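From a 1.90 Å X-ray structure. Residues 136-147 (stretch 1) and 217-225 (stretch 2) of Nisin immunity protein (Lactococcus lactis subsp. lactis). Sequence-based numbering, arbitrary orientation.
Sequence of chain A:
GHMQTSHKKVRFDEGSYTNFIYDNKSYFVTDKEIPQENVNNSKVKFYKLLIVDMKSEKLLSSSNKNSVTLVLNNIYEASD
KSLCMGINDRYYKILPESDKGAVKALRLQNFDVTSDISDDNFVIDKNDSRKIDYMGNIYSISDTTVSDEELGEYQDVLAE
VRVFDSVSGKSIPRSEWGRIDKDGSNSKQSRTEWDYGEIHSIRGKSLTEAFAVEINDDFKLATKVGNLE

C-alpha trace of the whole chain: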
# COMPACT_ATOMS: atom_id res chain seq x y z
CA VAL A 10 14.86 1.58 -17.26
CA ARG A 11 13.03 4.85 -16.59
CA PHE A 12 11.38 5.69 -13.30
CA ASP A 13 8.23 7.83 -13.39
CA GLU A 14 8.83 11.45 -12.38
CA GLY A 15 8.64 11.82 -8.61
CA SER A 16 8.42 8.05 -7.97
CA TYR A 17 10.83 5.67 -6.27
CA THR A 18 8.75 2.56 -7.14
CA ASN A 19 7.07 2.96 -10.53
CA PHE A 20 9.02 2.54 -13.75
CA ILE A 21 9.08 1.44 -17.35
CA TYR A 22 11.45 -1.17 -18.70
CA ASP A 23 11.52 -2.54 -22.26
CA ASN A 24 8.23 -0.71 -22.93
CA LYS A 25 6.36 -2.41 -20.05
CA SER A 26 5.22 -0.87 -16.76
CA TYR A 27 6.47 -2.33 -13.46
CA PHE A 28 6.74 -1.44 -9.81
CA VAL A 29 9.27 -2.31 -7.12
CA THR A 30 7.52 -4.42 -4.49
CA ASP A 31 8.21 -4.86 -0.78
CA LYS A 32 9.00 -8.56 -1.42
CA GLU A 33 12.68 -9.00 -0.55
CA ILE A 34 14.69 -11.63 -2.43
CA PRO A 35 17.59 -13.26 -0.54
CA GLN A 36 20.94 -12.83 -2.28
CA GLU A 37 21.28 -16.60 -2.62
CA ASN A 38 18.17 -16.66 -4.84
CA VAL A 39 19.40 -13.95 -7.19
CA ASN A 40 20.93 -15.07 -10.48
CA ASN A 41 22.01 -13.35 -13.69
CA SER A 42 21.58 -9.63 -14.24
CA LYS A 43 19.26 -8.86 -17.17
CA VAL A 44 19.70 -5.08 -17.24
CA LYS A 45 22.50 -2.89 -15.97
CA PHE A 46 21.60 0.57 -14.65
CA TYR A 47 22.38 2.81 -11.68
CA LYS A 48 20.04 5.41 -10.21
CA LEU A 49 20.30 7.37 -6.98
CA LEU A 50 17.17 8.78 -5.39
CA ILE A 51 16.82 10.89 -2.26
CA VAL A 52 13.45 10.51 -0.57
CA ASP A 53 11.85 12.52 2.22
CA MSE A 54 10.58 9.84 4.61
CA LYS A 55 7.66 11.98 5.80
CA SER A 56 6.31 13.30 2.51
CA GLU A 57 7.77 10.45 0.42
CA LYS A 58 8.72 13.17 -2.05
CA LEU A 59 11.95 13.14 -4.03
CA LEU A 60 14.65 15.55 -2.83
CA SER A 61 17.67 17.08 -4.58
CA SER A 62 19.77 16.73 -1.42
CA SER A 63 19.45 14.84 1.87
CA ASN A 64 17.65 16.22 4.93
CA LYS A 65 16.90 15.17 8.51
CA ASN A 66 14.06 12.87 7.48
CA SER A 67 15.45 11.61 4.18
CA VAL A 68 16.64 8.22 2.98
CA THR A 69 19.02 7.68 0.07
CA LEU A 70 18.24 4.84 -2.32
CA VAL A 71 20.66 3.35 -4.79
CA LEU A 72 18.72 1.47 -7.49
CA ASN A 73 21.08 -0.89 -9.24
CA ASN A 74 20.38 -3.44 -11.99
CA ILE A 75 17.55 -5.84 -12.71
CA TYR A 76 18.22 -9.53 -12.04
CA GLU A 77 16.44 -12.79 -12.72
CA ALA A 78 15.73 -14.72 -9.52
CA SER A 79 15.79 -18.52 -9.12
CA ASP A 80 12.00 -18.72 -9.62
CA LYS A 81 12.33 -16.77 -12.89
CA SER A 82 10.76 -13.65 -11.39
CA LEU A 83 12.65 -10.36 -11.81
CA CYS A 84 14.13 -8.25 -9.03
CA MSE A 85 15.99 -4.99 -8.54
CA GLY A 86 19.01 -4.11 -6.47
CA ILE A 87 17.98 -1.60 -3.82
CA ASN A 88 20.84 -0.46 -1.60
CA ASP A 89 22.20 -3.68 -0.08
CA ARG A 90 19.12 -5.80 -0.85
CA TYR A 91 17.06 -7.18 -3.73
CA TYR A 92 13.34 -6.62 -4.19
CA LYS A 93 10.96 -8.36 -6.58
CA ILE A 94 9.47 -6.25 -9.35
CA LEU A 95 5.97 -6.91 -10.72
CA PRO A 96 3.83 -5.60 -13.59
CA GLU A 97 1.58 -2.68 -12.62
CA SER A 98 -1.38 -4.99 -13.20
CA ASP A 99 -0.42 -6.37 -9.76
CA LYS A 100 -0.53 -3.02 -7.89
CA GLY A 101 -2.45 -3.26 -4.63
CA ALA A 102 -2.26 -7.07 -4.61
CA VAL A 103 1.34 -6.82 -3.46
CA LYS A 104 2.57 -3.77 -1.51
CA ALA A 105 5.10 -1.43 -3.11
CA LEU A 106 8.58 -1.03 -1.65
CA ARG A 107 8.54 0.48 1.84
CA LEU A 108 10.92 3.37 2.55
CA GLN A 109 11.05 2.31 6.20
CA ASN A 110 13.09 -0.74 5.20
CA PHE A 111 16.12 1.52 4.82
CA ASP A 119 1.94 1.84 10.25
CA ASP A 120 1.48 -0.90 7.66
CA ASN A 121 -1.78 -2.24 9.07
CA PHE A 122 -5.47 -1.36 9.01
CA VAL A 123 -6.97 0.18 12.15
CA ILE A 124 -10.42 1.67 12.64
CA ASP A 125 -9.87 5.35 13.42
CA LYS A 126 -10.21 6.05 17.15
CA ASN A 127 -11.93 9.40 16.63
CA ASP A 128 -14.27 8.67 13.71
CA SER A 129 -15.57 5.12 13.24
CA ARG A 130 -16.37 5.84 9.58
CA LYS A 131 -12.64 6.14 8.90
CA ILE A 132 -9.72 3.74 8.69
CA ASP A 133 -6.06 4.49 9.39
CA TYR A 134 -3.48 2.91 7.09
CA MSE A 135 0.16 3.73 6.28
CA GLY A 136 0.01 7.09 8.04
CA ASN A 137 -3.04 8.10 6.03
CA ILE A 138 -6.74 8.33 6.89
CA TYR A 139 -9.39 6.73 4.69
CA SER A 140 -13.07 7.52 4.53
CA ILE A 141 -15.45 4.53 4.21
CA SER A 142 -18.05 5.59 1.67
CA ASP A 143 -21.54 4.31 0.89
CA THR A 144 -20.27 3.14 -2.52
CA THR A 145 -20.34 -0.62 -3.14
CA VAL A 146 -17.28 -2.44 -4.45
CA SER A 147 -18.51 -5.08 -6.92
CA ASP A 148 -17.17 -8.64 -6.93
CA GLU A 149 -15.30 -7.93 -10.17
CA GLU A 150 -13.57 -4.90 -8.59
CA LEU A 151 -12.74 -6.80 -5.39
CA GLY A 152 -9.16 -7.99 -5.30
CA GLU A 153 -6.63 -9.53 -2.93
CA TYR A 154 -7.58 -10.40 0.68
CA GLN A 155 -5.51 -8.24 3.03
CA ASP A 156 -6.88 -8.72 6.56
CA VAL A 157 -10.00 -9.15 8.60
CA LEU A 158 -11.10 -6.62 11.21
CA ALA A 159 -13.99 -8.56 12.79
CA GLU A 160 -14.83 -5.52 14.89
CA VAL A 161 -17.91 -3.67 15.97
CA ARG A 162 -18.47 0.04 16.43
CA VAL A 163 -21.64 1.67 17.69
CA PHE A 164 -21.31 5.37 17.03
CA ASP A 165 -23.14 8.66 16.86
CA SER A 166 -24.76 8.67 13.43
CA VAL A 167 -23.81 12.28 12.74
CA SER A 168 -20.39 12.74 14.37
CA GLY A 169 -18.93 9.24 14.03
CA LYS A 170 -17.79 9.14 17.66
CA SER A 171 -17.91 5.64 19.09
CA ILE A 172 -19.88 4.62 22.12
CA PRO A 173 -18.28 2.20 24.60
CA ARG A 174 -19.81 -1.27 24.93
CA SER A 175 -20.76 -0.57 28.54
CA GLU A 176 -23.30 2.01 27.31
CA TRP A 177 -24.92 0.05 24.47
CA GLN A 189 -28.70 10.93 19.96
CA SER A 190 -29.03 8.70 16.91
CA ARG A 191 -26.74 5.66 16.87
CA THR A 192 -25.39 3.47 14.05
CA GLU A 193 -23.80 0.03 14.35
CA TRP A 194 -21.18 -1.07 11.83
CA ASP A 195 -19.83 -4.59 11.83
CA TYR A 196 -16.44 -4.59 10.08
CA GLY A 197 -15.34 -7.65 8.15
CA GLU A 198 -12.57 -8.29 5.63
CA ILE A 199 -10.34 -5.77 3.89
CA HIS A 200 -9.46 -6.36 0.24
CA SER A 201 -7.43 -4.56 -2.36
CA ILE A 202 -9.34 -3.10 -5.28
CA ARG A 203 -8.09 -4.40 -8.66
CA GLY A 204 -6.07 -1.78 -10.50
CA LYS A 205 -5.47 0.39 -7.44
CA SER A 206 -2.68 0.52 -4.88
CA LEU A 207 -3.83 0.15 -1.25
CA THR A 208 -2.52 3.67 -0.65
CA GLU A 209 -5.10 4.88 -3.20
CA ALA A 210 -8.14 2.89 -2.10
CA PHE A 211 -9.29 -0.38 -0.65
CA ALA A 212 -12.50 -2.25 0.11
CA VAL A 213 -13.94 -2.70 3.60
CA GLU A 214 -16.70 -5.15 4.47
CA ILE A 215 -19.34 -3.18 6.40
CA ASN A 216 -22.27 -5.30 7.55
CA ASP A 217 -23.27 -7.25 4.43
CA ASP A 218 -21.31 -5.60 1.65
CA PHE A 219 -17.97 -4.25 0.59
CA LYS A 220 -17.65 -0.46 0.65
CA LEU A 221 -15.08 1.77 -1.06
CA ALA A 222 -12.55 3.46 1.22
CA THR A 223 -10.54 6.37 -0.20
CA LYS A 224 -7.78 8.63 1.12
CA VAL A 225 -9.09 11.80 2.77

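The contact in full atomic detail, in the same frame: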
# COMPACT_ATOMS: atom_id res chain seq x y z
N GLY A 136 -0.14 5.69 7.67
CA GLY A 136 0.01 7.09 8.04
C GLY A 136 -1.02 7.98 7.39
O GLY A 136 -0.96 9.20 7.52
N ASN A 137 -1.96 7.37 6.67
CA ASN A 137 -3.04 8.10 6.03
C ASN A 137 -4.39 7.74 6.65
O ASN A 137 -4.52 6.73 7.35
CB ASN A 137 -3.08 7.79 4.52
CG ASN A 137 -1.77 8.10 3.82
OD1 ASN A 137 -1.17 9.14 4.04
ND2 ASN A 137 -1.33 7.17 2.97
N ILE A 138 -5.39 8.56 6.39
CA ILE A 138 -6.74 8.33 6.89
C ILE A 138 -7.64 8.12 5.70
O ILE A 138 -7.52 8.83 4.70
CB ILE A 138 -7.24 9.51 7.76
CG1 ILE A 138 -6.26 9.75 8.91
CG2 ILE A 138 -8.64 9.24 8.31
CD1 ILE A 138 -6.85 10.46 10.10
N TYR A 139 -8.53 7.13 5.79
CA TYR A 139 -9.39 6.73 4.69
C TYR A 139 -10.83 6.83 5.10
O TYR A 139 -11.19 6.37 6.17
CB TYR A 139 -9.07 5.30 4.24
CG TYR A 139 -7.70 5.23 3.61
CD1 TYR A 139 -6.57 5.16 4.41
CD2 TYR A 139 -7.54 5.28 2.23
CE1 TYR A 139 -5.30 5.14 3.85
CE2 TYR A 139 -6.28 5.26 1.65
CZ TYR A 139 -5.17 5.18 2.47
OH TYR A 139 -3.90 5.18 1.93
N SER A 140 -11.65 7.42 4.25
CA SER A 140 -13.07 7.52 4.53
C SER A 140 -13.83 6.36 3.88
O SER A 140 -13.69 6.13 2.68
CB SER A 140 -13.61 8.85 4.01
OG SER A 140 -15.01 8.89 4.17
N ILE A 141 -14.61 5.63 4.69
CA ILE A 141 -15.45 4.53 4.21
C ILE A 141 -16.73 5.10 3.66
O ILE A 141 -17.55 5.65 4.39
CB ILE A 141 -15.77 3.53 5.34
CG1 ILE A 141 -14.48 2.98 5.95
CG2 ILE A 141 -16.66 2.39 4.84
CD1 ILE A 141 -14.71 2.23 7.27
N SER A 142 -16.91 4.98 2.34
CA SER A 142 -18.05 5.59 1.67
C SER A 142 -19.28 4.69 1.70
O SER A 142 -19.24 3.57 2.24
CB SER A 142 -17.69 5.90 0.22
OG SER A 142 -17.56 4.69 -0.50
N ASP A 143 -20.37 5.15 1.10
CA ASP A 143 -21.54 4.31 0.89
C ASP A 143 -21.57 3.80 -0.56
O ASP A 143 -22.63 3.49 -1.09
CB ASP A 143 -22.83 5.08 1.21
CG ASP A 143 -24.02 4.15 1.46
OD1 ASP A 143 -23.80 2.97 1.81
OD2 ASP A 143 -25.18 4.59 1.29
N THR A 144 -20.40 3.70 -1.18
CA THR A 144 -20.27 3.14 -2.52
C THR A 144 -19.84 1.68 -2.46
O THR A 144 -18.85 1.36 -1.81
CB THR A 144 -19.23 3.92 -3.35
OG1 THR A 144 -19.69 5.27 -3.52
CG2 THR A 144 -19.01 3.25 -4.72
N THR A 145 -20.61 0.82 -3.12
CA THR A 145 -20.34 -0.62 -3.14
C THR A 145 -19.16 -0.93 -4.04
O THR A 145 -18.97 -0.27 -5.06
CB THR A 145 -21.56 -1.42 -3.65
OG1 THR A 145 -22.73 -1.03 -2.93
CG2 THR A 145 -21.35 -2.92 -3.46
N VAL A 146 -18.35 -1.89 -3.62
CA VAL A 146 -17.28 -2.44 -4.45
C VAL A 146 -17.77 -3.77 -5.00
O VAL A 146 -17.98 -4.70 -4.23
CB VAL A 146 -15.99 -2.66 -3.64
CG1 VAL A 146 -14.88 -3.23 -4.55
CG2 VAL A 146 -15.54 -1.37 -3.03
N SER A 147 -17.95 -3.87 -6.31
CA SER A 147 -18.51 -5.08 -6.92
C SER A 147 -17.54 -6.25 -6.84
O SER A 147 -16.36 -6.05 -6.65
CB SER A 147 -18.85 -4.83 -8.39
OG SER A 147 -17.66 -4.85 -9.16
N ASP A 217 -23.21 -6.22 5.46
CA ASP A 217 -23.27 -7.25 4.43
C ASP A 217 -22.78 -6.82 3.05
O ASP A 217 -23.16 -7.45 2.06
CB ASP A 217 -24.70 -7.77 4.30
CG ASP A 217 -25.17 -8.49 5.54
OD1 ASP A 217 -24.63 -9.58 5.82
OD2 ASP A 217 -26.05 -7.97 6.24
N ASP A 218 -21.97 -5.78 2.95
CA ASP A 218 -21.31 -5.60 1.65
C ASP A 218 -20.04 -4.77 1.72
O ASP A 218 -19.77 -4.05 2.68
CB ASP A 218 -22.26 -5.01 0.60
CG ASP A 218 -22.48 -3.54 0.76
OD1 ASP A 218 -22.69 -3.12 1.92
OD2 ASP A 218 -22.43 -2.81 -0.28
N PHE A 219 -19.26 -4.91 0.65
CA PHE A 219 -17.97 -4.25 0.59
C PHE A 219 -18.15 -2.81 0.16
O PHE A 219 -18.80 -2.53 -0.86
CB PHE A 219 -17.05 -5.00 -0.36
CG PHE A 219 -16.44 -6.22 0.26
CD1 PHE A 219 -15.32 -6.11 1.08
CD2 PHE A 219 -16.99 -7.48 0.03
CE1 PHE A 219 -14.76 -7.25 1.65
CE2 PHE A 219 -16.43 -8.61 0.61
CZ PHE A 219 -15.32 -8.49 1.42
N LYS A 220 -17.58 -1.89 0.94
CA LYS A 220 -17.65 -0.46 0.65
C LYS A 220 -16.29 0.10 0.25
O LYS A 220 -15.26 -0.35 0.76
CB LYS A 220 -18.16 0.31 1.87
CG LYS A 220 -19.54 -0.13 2.37
CD LYS A 220 -20.60 0.05 1.28
CE LYS A 220 -22.02 0.01 1.89
NZ LYS A 220 -23.09 -0.30 0.90
N LEU A 221 -16.30 1.11 -0.60
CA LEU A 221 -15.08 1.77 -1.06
C LEU A 221 -14.53 2.73 -0.03
O LEU A 221 -15.26 3.61 0.46
CB LEU A 221 -15.37 2.51 -2.38
CG LEU A 221 -14.31 3.52 -2.81
CD1 LEU A 221 -13.03 2.79 -3.14
CD2 LEU A 221 -14.81 4.34 -4.01
N ALA A 222 -13.26 2.56 0.32
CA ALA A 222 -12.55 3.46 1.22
C ALA A 222 -11.49 4.23 0.43
O ALA A 222 -10.67 3.62 -0.25
CB ALA A 222 -11.88 2.68 2.36
N THR A 223 -11.50 5.55 0.54
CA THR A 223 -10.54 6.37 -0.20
C THR A 223 -9.83 7.38 0.69
O THR A 223 -10.36 7.78 1.72
CB THR A 223 -11.23 7.11 -1.36
OG1 THR A 223 -12.31 7.89 -0.84
CG2 THR A 223 -11.79 6.12 -2.37
N LYS A 224 -8.62 7.78 0.29
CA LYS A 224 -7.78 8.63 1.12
C LYS A 224 -8.40 10.01 1.28
O LYS A 224 -8.81 10.62 0.29
CB LYS A 224 -6.37 8.73 0.55
CG LYS A 224 -5.52 9.85 1.15
CD LYS A 224 -5.26 9.67 2.66
CE LYS A 224 -5.11 11.03 3.40
NZ LYS A 224 -4.75 10.96 4.87
N VAL A 225 -8.51 10.48 2.52
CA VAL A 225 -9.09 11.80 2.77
C VAL A 225 -7.99 12.84 2.97
O VAL A 225 -7.62 13.15 4.10
CB VAL A 225 -10.03 11.80 4.00
CG1 VAL A 225 -11.43 12.25 3.60
CG2 VAL A 225 -10.09 10.44 4.66
O HOH W 1 -14.51 7.56 0.50

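The two stretches run side by side as antiparallel strands and are joined mainly by backbone hydrogen bonds. Val225 N donates to Ile138 O at 2.9 Å, almost in line. Ser140 and Thr223 form a reciprocal pair: Ser140 N to Thr223 O is 2.9 Å, and Thr223 N to Ser140 O is 3.1 Å. Ser140 O also accepts from a water, at 2.7 Å, and that water lies 2.6 Å from Thr223 OG1.

The register shifts by two residues between Ile141 and Thr145, a beta bulge at the corner around Asp143. Leu221 spans it. Its carbonyl O accepts twice from Ser142, from N at 2.9 Å and from OG at 2.7 Å. Ser142 OG in turn accepts from Thr144 N at 3.1 Å, so the hydroxyl both gives and receives. Leu221 N donates to Thr144 O at 2.8 Å. Beyond the bulge, Val146 N donates to Phe219 O at 2.9 Å.

Charged groups gather around Lys220. Its NZ forms a salt bridge with Asp218 OD2 at 2.9 Å, within its own strand, and a longer one with Asp143 OD1 at 3.5 Å, across the strands. Thr145 OG1 lies 3.2 Å from Asp218 OD2, close enough for a hydrogen bond, although its proton has another acceptor within reach.

Lys224 NZ sits 2.9 Å from Ile138 N, but both are donors, so this is no hydrogen bond. The aliphatic part of Lys224 covers one face of the Tyr139 ring; Lys224 CB is 3.6 Å from Tyr139 CE2. Tyr139 OH accepts a weak bond from Asn137 ND2 at 3.4 Å and is also bonded elsewhere in the structure.

Apolar contacts fill in the rest. Ala222 CB meets Tyr139 CB at 4.3 Å and Ile141 CG1 at 4.4 Å. Val146 CG2 packs on Leu221 CB at 3.9 Å.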